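Local coordinates for DR2417 (Deinococcus radiodurans, PDB 4XWW), which probably degrades RNA from the 5' end as a metal-dependent exonuclease of the metallo-beta-lactamase superfamily, and acts as a homodimer, at residues A[191-199]-A[389-397]; A[28-36]-A[45-53]. All blocks are in the same frame, centred on the assembly; numbering follows the deposited sequence.

Interaction 1. Residues A[191-199]-A[389-397]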
loop_
_atom_site.group_PDB
_atom_site.type_symbol
_atom_site.label_atom_id
_atom_site.label_comp_id
_atom_site.label_asym_id
_atom_site.label_seq_id
_atom_site.Cartn_x
_atom_site.Cartn_y
_atom_site.Cartn_z
ATOM N N ASP A 191 9.147 0.400 -34.377
ATOM C CA ASP A 191 9.675 -0.181 -35.610
ATOM C C ASP A 191 9.268 -1.653 -35.776
ATOM O O ASP A 191 10.104 -2.556 -35.709
ATOM C CB ASP A 191 11.199 -0.036 -35.646
ATOM C CG ASP A 191 11.755 -0.146 -37.054
ATOM O OD1 ASP A 191 11.030 -0.664 -37.936
ATOM O OD2 ASP A 191 12.911 0.284 -37.276
ATOM N N LEU A 192 7.992 -1.898 -36.054
ATOM C CA LEU A 192 7.515 -3.277 -36.140
ATOM C C LEU A 192 8.009 -3.953 -37.415
ATOM O O LEU A 192 8.112 -5.175 -37.476
ATOM C CB LEU A 192 5.988 -3.335 -36.061
ATOM C CG LEU A 192 5.404 -2.851 -34.734
ATOM C CD1 LEU A 192 3.896 -3.038 -34.708
ATOM C CD2 LEU A 192 6.076 -3.566 -33.563
ATOM N N GLU A 193 8.299 -3.150 -38.434
ATOM C CA GLU A 193 8.918 -3.649 -39.661
ATOM C C GLU A 193 10.253 -4.310 -39.325
ATOM O O GLU A 193 10.551 -5.421 -39.783
ATOM C CB GLU A 193 9.108 -2.496 -40.646
ATOM C CG GLU A 193 9.716 -2.871 -41.978
ATOM C CD GLU A 193 9.893 -1.661 -42.881
ATOM O OE1 GLU A 193 10.448 -0.642 -42.415
ATOM O OE2 GLU A 193 9.469 -1.726 -44.055
ATOM N N ARG A 194 11.053 -3.638 -38.502
ATOM C CA ARG A 194 12.376 -4.163 -38.167
ATOM C C ARG A 194 12.251 -5.415 -37.326
ATOM O O ARG A 194 13.016 -6.361 -37.486
ATOM C CB ARG A 194 13.221 -3.131 -37.419
ATOM C CG ARG A 194 14.591 -3.664 -37.037
ATOM C CD ARG A 194 15.421 -3.883 -38.331
ATOM N NE ARG A 194 16.741 -4.513 -38.172
ATOM C CZ ARG A 194 16.960 -5.829 -38.161
ATOM N NH1 ARG A 194 15.934 -6.690 -38.239
ATOM N NH2 ARG A 194 18.200 -6.290 -38.061
ATOM N N VAL A 195 11.285 -5.405 -36.406
ATOM C CA VAL A 195 11.058 -6.546 -35.530
ATOM C C VAL A 195 10.598 -7.756 -36.352
ATOM O O VAL A 195 11.081 -8.875 -36.154
ATOM C CB VAL A 195 10.026 -6.195 -34.426
ATOM C CG1 VAL A 195 9.584 -7.444 -33.670
ATOM C CG2 VAL A 195 10.607 -5.131 -33.455
ATOM N N GLU A 196 9.674 -7.527 -37.280
ATOM C CA GLU A 196 9.206 -8.603 -38.150
ATOM C C GLU A 196 10.354 -9.170 -39.000
ATOM O O GLU A 196 10.462 -10.386 -39.197
ATOM C CB GLU A 196 8.075 -8.111 -39.050
ATOM C CG GLU A 196 7.611 -9.171 -40.040
ATOM C CD GLU A 196 6.247 -8.875 -40.623
ATOM O OE1 GLU A 196 5.894 -7.680 -40.737
ATOM O OE2 GLU A 196 5.530 -9.842 -40.962
ATOM N N GLN A 197 11.215 -8.284 -39.508
ATOM C CA GLN A 197 12.389 -8.713 -40.262
ATOM C C GLN A 197 13.287 -9.577 -39.386
ATOM O O GLN A 197 13.827 -10.568 -39.847
ATOM C CB GLN A 197 13.182 -7.512 -40.797
ATOM C CG GLN A 197 14.403 -7.877 -41.649
ATOM C CD GLN A 197 14.037 -8.631 -42.924
ATOM O OE1 GLN A 197 13.068 -8.293 -43.607
ATOM N NE2 GLN A 197 14.782 -9.671 -43.222
ATOM N N ALA A 198 13.423 -9.204 -38.112
ATOM C CA ALA A 198 14.286 -9.949 -37.202
ATOM C C ALA A 198 13.749 -11.368 -37.043
ATOM O O ALA A 198 14.509 -12.327 -37.035
ATOM C CB ALA A 198 14.394 -9.240 -35.827
ATOM N N GLY A 199 12.430 -11.491 -36.948
ATOM C CA GLY A 199 11.786 -12.796 -36.916
ATOM C C GLY A 199 12.098 -13.650 -38.151
ATOM O O GLY A 199 12.303 -14.858 -38.042
ATOM N N THR A 389 1.880 -9.704 -30.030
ATOM C CA THR A 389 2.312 -9.218 -31.324
ATOM C C THR A 389 3.828 -9.396 -31.478
ATOM O O THR A 389 4.315 -9.905 -32.495
ATOM C CB THR A 389 1.930 -7.744 -31.521
ATOM O OG1 THR A 389 0.523 -7.657 -31.771
ATOM C CG2 THR A 389 2.677 -7.141 -32.719
ATOM N N ILE A 390 4.572 -9.025 -30.442
ATOM C CA ILE A 390 6.019 -9.187 -30.474
ATOM C C ILE A 390 6.443 -10.658 -30.543
ATOM O O ILE A 390 7.317 -11.035 -31.345
ATOM C CB ILE A 390 6.671 -8.523 -29.264
ATOM C CG1 ILE A 390 6.323 -7.021 -29.249
ATOM C CG2 ILE A 390 8.208 -8.798 -29.275
ATOM C CD1 ILE A 390 6.679 -6.298 -30.554
ATOM N N LEU A 391 5.832 -11.493 -29.706
ATOM C CA LEU A 391 6.103 -12.930 -29.739
ATOM C C LEU A 391 5.765 -13.530 -31.103
ATOM O O LEU A 391 6.509 -14.368 -31.600
ATOM C CB LEU A 391 5.322 -13.648 -28.618
ATOM C CG LEU A 391 5.951 -13.541 -27.221
ATOM C CD1 LEU A 391 4.906 -13.569 -26.127
ATOM C CD2 LEU A 391 6.957 -14.673 -27.012
ATOM N N ASN A 392 4.678 -13.088 -31.729
ATOM C CA ASN A 392 4.289 -13.628 -33.037
ATOM C C ASN A 392 5.197 -13.148 -34.167
ATOM O O ASN A 392 5.459 -13.885 -35.117
ATOM C CB ASN A 392 2.832 -13.262 -33.372
ATOM C CG ASN A 392 1.806 -14.076 -32.575
ATOM O OD1 ASN A 392 2.062 -15.214 -32.175
ATOM N ND2 ASN A 392 0.639 -13.484 -32.348
ATOM N N LEU A 393 5.663 -11.909 -34.068
ATOM C CA LEU A 393 6.521 -11.335 -35.098
ATOM C C LEU A 393 7.948 -11.893 -35.039
ATOM O O LEU A 393 8.583 -12.101 -36.071
ATOM C CB LEU A 393 6.549 -9.811 -34.957
ATOM C CG LEU A 393 5.327 -9.046 -35.453
ATOM C CD1 LEU A 393 5.507 -7.568 -35.167
ATOM C CD2 LEU A 393 5.147 -9.264 -36.981
ATOM N N THR A 394 8.451 -12.114 -33.825
ATOM C CA THR A 394 9.837 -12.558 -33.651
ATOM C C THR A 394 10.004 -14.071 -33.736
ATOM O O THR A 394 11.093 -14.553 -34.100
ATOM C CB THR A 394 10.432 -12.071 -32.330
ATOM O OG1 THR A 394 9.558 -12.420 -31.256
ATOM C CG2 THR A 394 10.625 -10.565 -32.365
ATOM N N ARG A 395 8.952 -14.819 -33.411
ATOM C CA ARG A 395 9.011 -16.284 -33.501
ATOM C C ARG A 395 10.286 -16.855 -32.872
ATOM O O ARG A 395 11.025 -17.595 -33.524
ATOM C CB ARG A 395 8.921 -16.736 -34.968
ATOM C CG ARG A 395 7.503 -16.758 -35.519
ATOM C CD ARG A 395 7.416 -16.112 -36.902
ATOM N NE ARG A 395 8.335 -16.701 -37.871
ATOM C CZ ARG A 395 8.815 -16.049 -38.927
ATOM N NH1 ARG A 395 8.467 -14.787 -39.134
ATOM N NH2 ARG A 395 9.646 -16.650 -39.772
ATOM N N PRO A 396 10.566 -16.499 -31.608
ATOM C CA PRO A 396 11.882 -16.805 -31.041
ATOM C C PRO A 396 12.030 -18.275 -30.667
ATOM O O PRO A 396 11.059 -18.939 -30.291
ATOM C CB PRO A 396 11.925 -15.927 -29.790
ATOM C CG PRO A 396 10.511 -15.945 -29.330
ATOM C CD PRO A 396 9.676 -15.893 -30.597
ATOM N N LYS A 397 13.246 -18.785 -30.747
ATOM C CA LYS A 397 13.487 -20.146 -30.302
ATOM C C LYS A 397 13.417 -20.200 -28.783
ATOM O O LYS A 397 12.817 -21.112 -28.221
ATOM C CB LYS A 397 14.834 -20.662 -30.797
ATOM C CG LYS A 397 15.098 -22.128 -30.446
ATOM C CD LYS A 397 16.281 -22.689 -31.268
ATOM C CE LYS A 397 16.437 -24.204 -31.044
ATOM N NZ LYS A 397 17.663 -24.773 -31.673
HETATM O O HOH W 1 8.604 -12.281 -38.722
HETATM O O HOH W 2 12.820 -16.155 -35.756
#

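Interaction 2. Residues A[28-36]-A[45-53]. With nucleotides of chain C.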
loop_
_atom_site.group_PDB
_atom_site.type_symbol
_atom_site.label_atom_id
_atom_site.label_comp_id
_atom_site.label_asym_id
_atom_site.label_seq_id
_atom_site.Cartn_x
_atom_site.Cartn_y
_atom_site.Cartn_z
ATOM N N GLY A 28 12.568 -10.666 -11.890
ATOM C CA GLY A 28 11.866 -11.010 -10.657
ATOM C C GLY A 28 11.537 -9.787 -9.815
ATOM O O GLY A 28 11.210 -9.891 -8.616
ATOM N N GLU A 29 11.618 -8.624 -10.456
ATOM C CA GLU A 29 11.318 -7.337 -9.834
ATOM C C GLU A 29 11.050 -6.328 -10.932
ATOM O O GLU A 29 11.411 -6.545 -12.097
ATOM C CB GLU A 29 12.491 -6.850 -8.985
ATOM C CG GLU A 29 13.751 -6.586 -9.835
ATOM C CD GLU A 29 14.930 -6.110 -9.016
ATOM O OE1 GLU A 29 14.719 -5.591 -7.903
ATOM O OE2 GLU A 29 16.077 -6.261 -9.485
ATOM N N ILE A 30 10.456 -5.209 -10.551
ATOM C CA ILE A 30 10.375 -4.070 -11.425
ATOM C C ILE A 30 11.272 -2.979 -10.834
ATOM O O ILE A 30 10.935 -2.359 -9.827
ATOM C CB ILE A 30 8.943 -3.595 -11.581
ATOM C CG1 ILE A 30 8.117 -4.713 -12.231
ATOM C CG2 ILE A 30 8.912 -2.311 -12.412
ATOM C CD1 ILE A 30 6.676 -4.384 -12.450
ATOM N N GLY A 31 12.431 -2.776 -11.459
ATOM C CA GLY A 31 13.423 -1.841 -10.963
ATOM C C GLY A 31 14.859 -2.318 -11.111
ATOM O O GLY A 31 15.122 -3.511 -11.353
ATOM N N LYS A 32 15.773 -1.360 -10.937
ATOM C CA LYS A 32 17.234 -1.497 -11.084
ATOM C C LYS A 32 17.674 -2.477 -12.164
ATOM O O LYS A 32 18.466 -3.387 -11.921
ATOM C CB LYS A 32 17.905 -1.858 -9.735
ATOM C CG LYS A 32 17.451 -3.137 -9.023
ATOM C CD LYS A 32 18.166 -3.232 -7.638
ATOM C CE LYS A 32 17.590 -4.334 -6.735
ATOM N NZ LYS A 32 17.804 -5.690 -7.338
ATOM N N ASN A 33 17.190 -2.237 -13.376
ATOM C CA ASN A 33 17.535 -3.057 -14.520
ATOM C C ASN A 33 19.009 -2.971 -14.872
ATOM O O ASN A 33 19.573 -1.873 -14.978
ATOM C CB ASN A 33 16.665 -2.638 -15.699
ATOM C CG ASN A 33 15.200 -2.956 -15.457
ATOM O OD1 ASN A 33 14.809 -4.097 -15.546
ATOM N ND2 ASN A 33 14.411 -1.959 -15.112
ATOM N N ILE A 34 19.632 -4.136 -15.059
ATOM C CA ILE A 34 20.997 -4.220 -15.539
ATOM C C ILE A 34 21.264 -5.660 -15.980
ATOM O O ILE A 34 21.087 -6.618 -15.213
ATOM C CB ILE A 34 22.042 -3.756 -14.486
ATOM C CG1 ILE A 34 23.462 -4.048 -14.999
ATOM C CG2 ILE A 34 21.784 -4.401 -13.106
ATOM C CD1 ILE A 34 24.574 -3.335 -14.230
ATOM N N THR A 35 21.676 -5.798 -17.237
ATOM C CA THR A 35 21.869 -7.107 -17.843
ATOM C C THR A 35 23.252 -7.194 -18.478
ATOM O O THR A 35 23.674 -6.308 -19.241
ATOM C CB THR A 35 20.793 -7.393 -18.900
ATOM O OG1 THR A 35 19.502 -7.184 -18.320
ATOM C CG2 THR A 35 20.895 -8.828 -19.403
ATOM N N VAL A 36 23.939 -8.280 -18.150
ATOM C CA VAL A 36 25.275 -8.550 -18.643
ATOM C C VAL A 36 25.190 -9.612 -19.725
ATOM O O VAL A 36 24.500 -10.618 -19.567
ATOM C CB VAL A 36 26.202 -9.011 -17.491
ATOM C CG1 VAL A 36 27.518 -9.516 -18.013
ATOM C CG2 VAL A 36 26.407 -7.868 -16.504
ATOM N N VAL A 45 27.350 -4.571 -21.277
ATOM C CA VAL A 45 26.342 -4.381 -20.216
ATOM C C VAL A 45 25.198 -3.522 -20.742
ATOM O O VAL A 45 25.417 -2.607 -21.536
ATOM C CB VAL A 45 26.952 -3.717 -18.959
ATOM C CG1 VAL A 45 25.953 -3.771 -17.764
ATOM C CG2 VAL A 45 28.258 -4.396 -18.566
ATOM N N VAL A 46 23.974 -3.794 -20.295
ATOM C CA VAL A 46 22.826 -3.024 -20.754
ATOM C C VAL A 46 22.120 -2.390 -19.555
ATOM O O VAL A 46 21.684 -3.104 -18.655
ATOM C CB VAL A 46 21.854 -3.900 -21.551
ATOM C CG1 VAL A 46 20.623 -3.082 -21.981
ATOM C CG2 VAL A 46 22.563 -4.503 -22.784
ATOM N N ASP A 47 22.172 -1.066 -19.485
ATOM C CA ASP A 47 21.439 -0.274 -18.506
ATOM C C ASP A 47 22.114 -0.300 -17.133
ATOM O O ASP A 47 22.980 -1.133 -16.878
ATOM C CB ASP A 47 19.969 -0.691 -18.447
ATOM C CG ASP A 47 19.178 -0.183 -19.641
ATOM O OD1 ASP A 47 19.712 0.665 -20.382
ATOM O OD2 ASP A 47 18.032 -0.627 -19.841
ATOM N N GLY A 48 21.717 0.617 -16.259
ATOM C CA GLY A 48 22.189 0.639 -14.885
ATOM C C GLY A 48 21.191 1.337 -13.983
ATOM O O GLY A 48 21.447 2.439 -13.514
ATOM N N GLY A 49 20.049 0.703 -13.758
ATOM C CA GLY A 49 18.946 1.309 -13.035
ATOM C C GLY A 49 19.037 1.356 -11.521
ATOM O O GLY A 49 19.838 0.651 -10.915
ATOM N N LEU A 50 18.212 2.205 -10.915
ATOM C CA LEU A 50 17.946 2.121 -9.476
ATOM C C LEU A 50 16.562 1.507 -9.239
ATOM O O LEU A 50 15.742 1.378 -10.165
ATOM C CB LEU A 50 18.041 3.501 -8.815
ATOM C CG LEU A 50 17.097 4.639 -9.256
ATOM C CD1 LEU A 50 15.634 4.465 -8.808
ATOM C CD2 LEU A 50 17.649 5.988 -8.775
ATOM N N ALA A 51 16.291 1.154 -7.987
ATOM C CA ALA A 51 14.956 0.734 -7.591
ATOM C C ALA A 51 14.486 1.565 -6.411
ATOM O O ALA A 51 15.285 2.162 -5.685
ATOM C CB ALA A 51 14.932 -0.752 -7.249
ATOM N N PHE A 52 13.176 1.611 -6.234
ATOM C CA PHE A 52 12.612 2.382 -5.138
ATOM C C PHE A 52 12.326 1.474 -3.981
ATOM O O PHE A 52 11.989 0.312 -4.183
ATOM C CB PHE A 52 11.368 3.120 -5.605
ATOM C CG PHE A 52 11.670 4.159 -6.632
ATOM C CD1 PHE A 52 12.196 5.379 -6.254
ATOM C CD2 PHE A 52 11.496 3.895 -7.980
ATOM C CE1 PHE A 52 12.511 6.336 -7.193
ATOM C CE2 PHE A 52 11.803 4.850 -8.928
ATOM C CZ PHE A 52 12.313 6.074 -8.532
ATOM N N PRO A 53 12.525 1.985 -2.753
ATOM C CA PRO A 53 12.393 1.173 -1.547
ATOM C C PRO A 53 10.957 0.758 -1.295
ATOM O O PRO A 53 10.047 1.531 -1.586
ATOM C CB PRO A 53 12.889 2.105 -0.432
ATOM C CG PRO A 53 12.803 3.480 -0.994
ATOM C CD PRO A 53 13.057 3.329 -2.461
ATOM P P U C 3 8.572 2.727 -15.387
ATOM O OP1 U C 3 7.782 2.639 -16.636
ATOM O OP2 U C 3 9.787 1.894 -15.225
ATOM O "O5'" U C 3 8.949 4.256 -15.167
ATOM C "C5'" U C 3 7.919 5.247 -15.034
ATOM C "C4'" U C 3 8.273 6.203 -13.925
ATOM O "O4'" U C 3 7.815 5.662 -12.656
ATOM C "C3'" U C 3 9.767 6.476 -13.764
ATOM O "O3'" U C 3 9.982 7.861 -13.549
ATOM C "C2'" U C 3 10.143 5.665 -12.528
ATOM O "O2'" U C 3 11.236 6.201 -11.809
ATOM C "C1'" U C 3 8.858 5.750 -11.711
ATOM N N1 U C 3 8.712 4.650 -10.750
ATOM C C2 U C 3 8.406 4.974 -9.443
ATOM O O2 U C 3 8.238 6.121 -9.068
ATOM N N3 U C 3 8.297 3.902 -8.595
ATOM C C4 U C 3 8.463 2.570 -8.907
ATOM O O4 U C 3 8.330 1.720 -8.025
ATOM C C5 U C 3 8.784 2.317 -10.277
ATOM C C6 U C 3 8.900 3.342 -11.130
ATOM P P U C 4 11.253 8.574 -14.180
ATOM O OP1 U C 4 10.793 9.453 -15.277
ATOM O OP2 U C 4 12.286 7.547 -14.442
ATOM O "O5'" U C 4 11.734 9.542 -13.011
ATOM C "C5'" U C 4 11.906 9.068 -11.668
ATOM C "C4'" U C 4 10.717 9.446 -10.820
ATOM O "O4'" U C 4 10.705 8.602 -9.635
ATOM C "C3'" U C 4 10.696 10.884 -10.303
ATOM O "O3'" U C 4 10.043 11.765 -11.218
ATOM C "C2'" U C 4 10.042 10.725 -8.935
ATOM O "O2'" U C 4 8.644 10.536 -8.977
ATOM C "C1'" U C 4 10.663 9.411 -8.477
ATOM N N1 U C 4 12.035 9.559 -7.973
ATOM C C2 U C 4 12.219 9.558 -6.605
ATOM O O2 U C 4 11.301 9.437 -5.813
ATOM N N3 U C 4 13.522 9.700 -6.199
ATOM C C4 U C 4 14.635 9.843 -6.999
ATOM O O4 U C 4 15.745 9.961 -6.479
ATOM C C5 U C 4 14.361 9.836 -8.403
ATOM C C6 U C 4 13.100 9.697 -8.831
ATOM P P U C 2 2.558 2.786 -16.001
ATOM O OP1 U C 2 3.344 3.745 -16.808
ATOM O OP2 U C 2 2.073 1.531 -16.617
ATOM O "O5'" U C 2 3.389 2.357 -14.711
ATOM C "C5'" U C 2 4.058 3.327 -13.890
ATOM C "C4'" U C 2 5.364 2.768 -13.374
ATOM O "O4'" U C 2 5.105 1.778 -12.338
ATOM C "C3'" U C 2 6.245 2.073 -14.410
ATOM O "O3'" U C 2 7.599 2.423 -14.164
ATOM C "C2'" U C 2 6.058 0.594 -14.087
ATOM O "O2'" U C 2 7.158 -0.199 -14.478
ATOM C "C1'" U C 2 5.918 0.649 -12.569
ATOM N N1 U C 2 5.269 -0.528 -11.978
ATOM C C2 U C 2 5.804 -1.034 -10.809
ATOM O O2 U C 2 6.773 -0.543 -10.257
ATOM N N3 U C 2 5.158 -2.138 -10.312
ATOM C C4 U C 2 4.061 -2.776 -10.848
ATOM O O4 U C 2 3.594 -3.762 -10.276
ATOM C C5 U C 2 3.569 -2.195 -12.059
ATOM C C6 U C 2 4.176 -1.117 -12.570
HETATM O O HOH W 3 11.436 0.143 -8.028
HETATM O O HOH W 4 18.961 -4.420 -18.795
#

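Interaction 1. Residues A[191-199]-A[389-397]
Gly199 and Thr394 bring two helices of the metallo-beta-lactamase fold together, their CA atoms 3.8 Å apart. The axes of 192-199 and 389-394 approach to 8.1 Å at 46°, so both helices run broadly the same way. They lie in one helical layer against a beta sheet: Val195 rests on Phe149, while Ile390 and Thr394 reach Leu206. No direct hydrogen bond joins the two segments. With no side chain on Gly199, its CA sits 3.4 Å from Leu393 O as a nearly straight CA-H...O contact. Nearby, one water donates to both Glu196 O and Leu393 O, bridging the two backbones.

Among the side chains, Leu393 points toward the partner helix. Its CD2 lies across the extended Glu196 chain, the two crossing at a slant, 3.8 Å from Glu196 CB, so the aliphatic part of the glutamate packs against a leucine methyl. Val195 holds CG1 anti to its N (chi1 169°), which sends that methyl between the helices to meet Thr394 CG2 at 3.5 Å. Leu192 CD2 closes the apolar seam, meeting Ile390 CD1 at 4.1 Å with the two side chains roughly at right angles. Past the helix end, Arg395 takes positive phi and its bent chain brings one guanidinium face over Gly199 O. One turn back, Ile390 O is gripped from opposite faces of its plane by Thr394 N and by Thr394 OG1, the latter at 2.6 Å.

Interaction 2. Residues A[28-36]-A[45-53]
Ile34 lays its CG1 obliquely over Val45, 3.7 Å from Val45 CG1. With CG1 anti to the backbone N (chi1 173°), the isoleucine also packs on the backbone, its CG1 being 3.5 Å from Asp47 O. Leu70 of helix 68-72 touches both side chains. Next to this pair the strands run antiparallel: Thr35 N donates to Val46 O at 3.0 Å and Val46 N returns to Thr35 O at 2.7 Å, both in the carbonyl plane. A water joins Thr35 OG1 to Val46 O.

Beyond the strands the chains stay paired as loops. Gly49 N makes a nearly straight bond to Asn33 O at 2.9 Å, whereas Lys32 N, 2.8 Å from Leu50 O, approaches from above that carbonyl plane. Gly49 O is buried with no hydrogen-bonding partner; Lys32 CA makes a CA-H...O contact with it. The aliphatic part of Lys32 runs beside Ala51 CB, and its NZ ends in a salt bridge with Glu29 OE2 (2.8 Å), on that oxygen's syn lone pair.

At the RNA end, Phe52 has Leu50 CD1 over one ring face and, over the opposite face, U3 of chain C, whose O2 sits toward the rim and whose N3 is 3.3 Å from Phe52 CD2; N3 of U4 of chain C lies at the ring edge. Ile30 packs on U2 of chain C. Asp47 OD2 bonds ND1 of the zinc ligand His89, and Asn33 ND2 bonds the backbone O of the zinc ligand Asp88, making Asp47 and Asn33 second-shell residues. The whole is a beta hairpin of the metallo-beta-lactamase fold, opening into loops that line its RNA-binding, two-metal active site.

How the interactions relate
From the N terminus, interaction 2 comes first: it closes the short turn of the hairpin 34-39/42-46, in the sheet that also holds strand 77-82. Interaction 1 opens only afterwards and closes a far longer loop of 189 residues, which includes the beta-CASP region. The two are thus in series, neither nested nor crossed, with centres about 25 Å apart and no touch between them. The helices of 191-199 and 389-397 lead into neighbouring parallel strands, 205-209 and 398-402, of the other sheet. Just past 398-402 comes His403, a zinc ligand that Asn33 of interaction 2 touches, which brings residues next to strands of both sheets to the metal site.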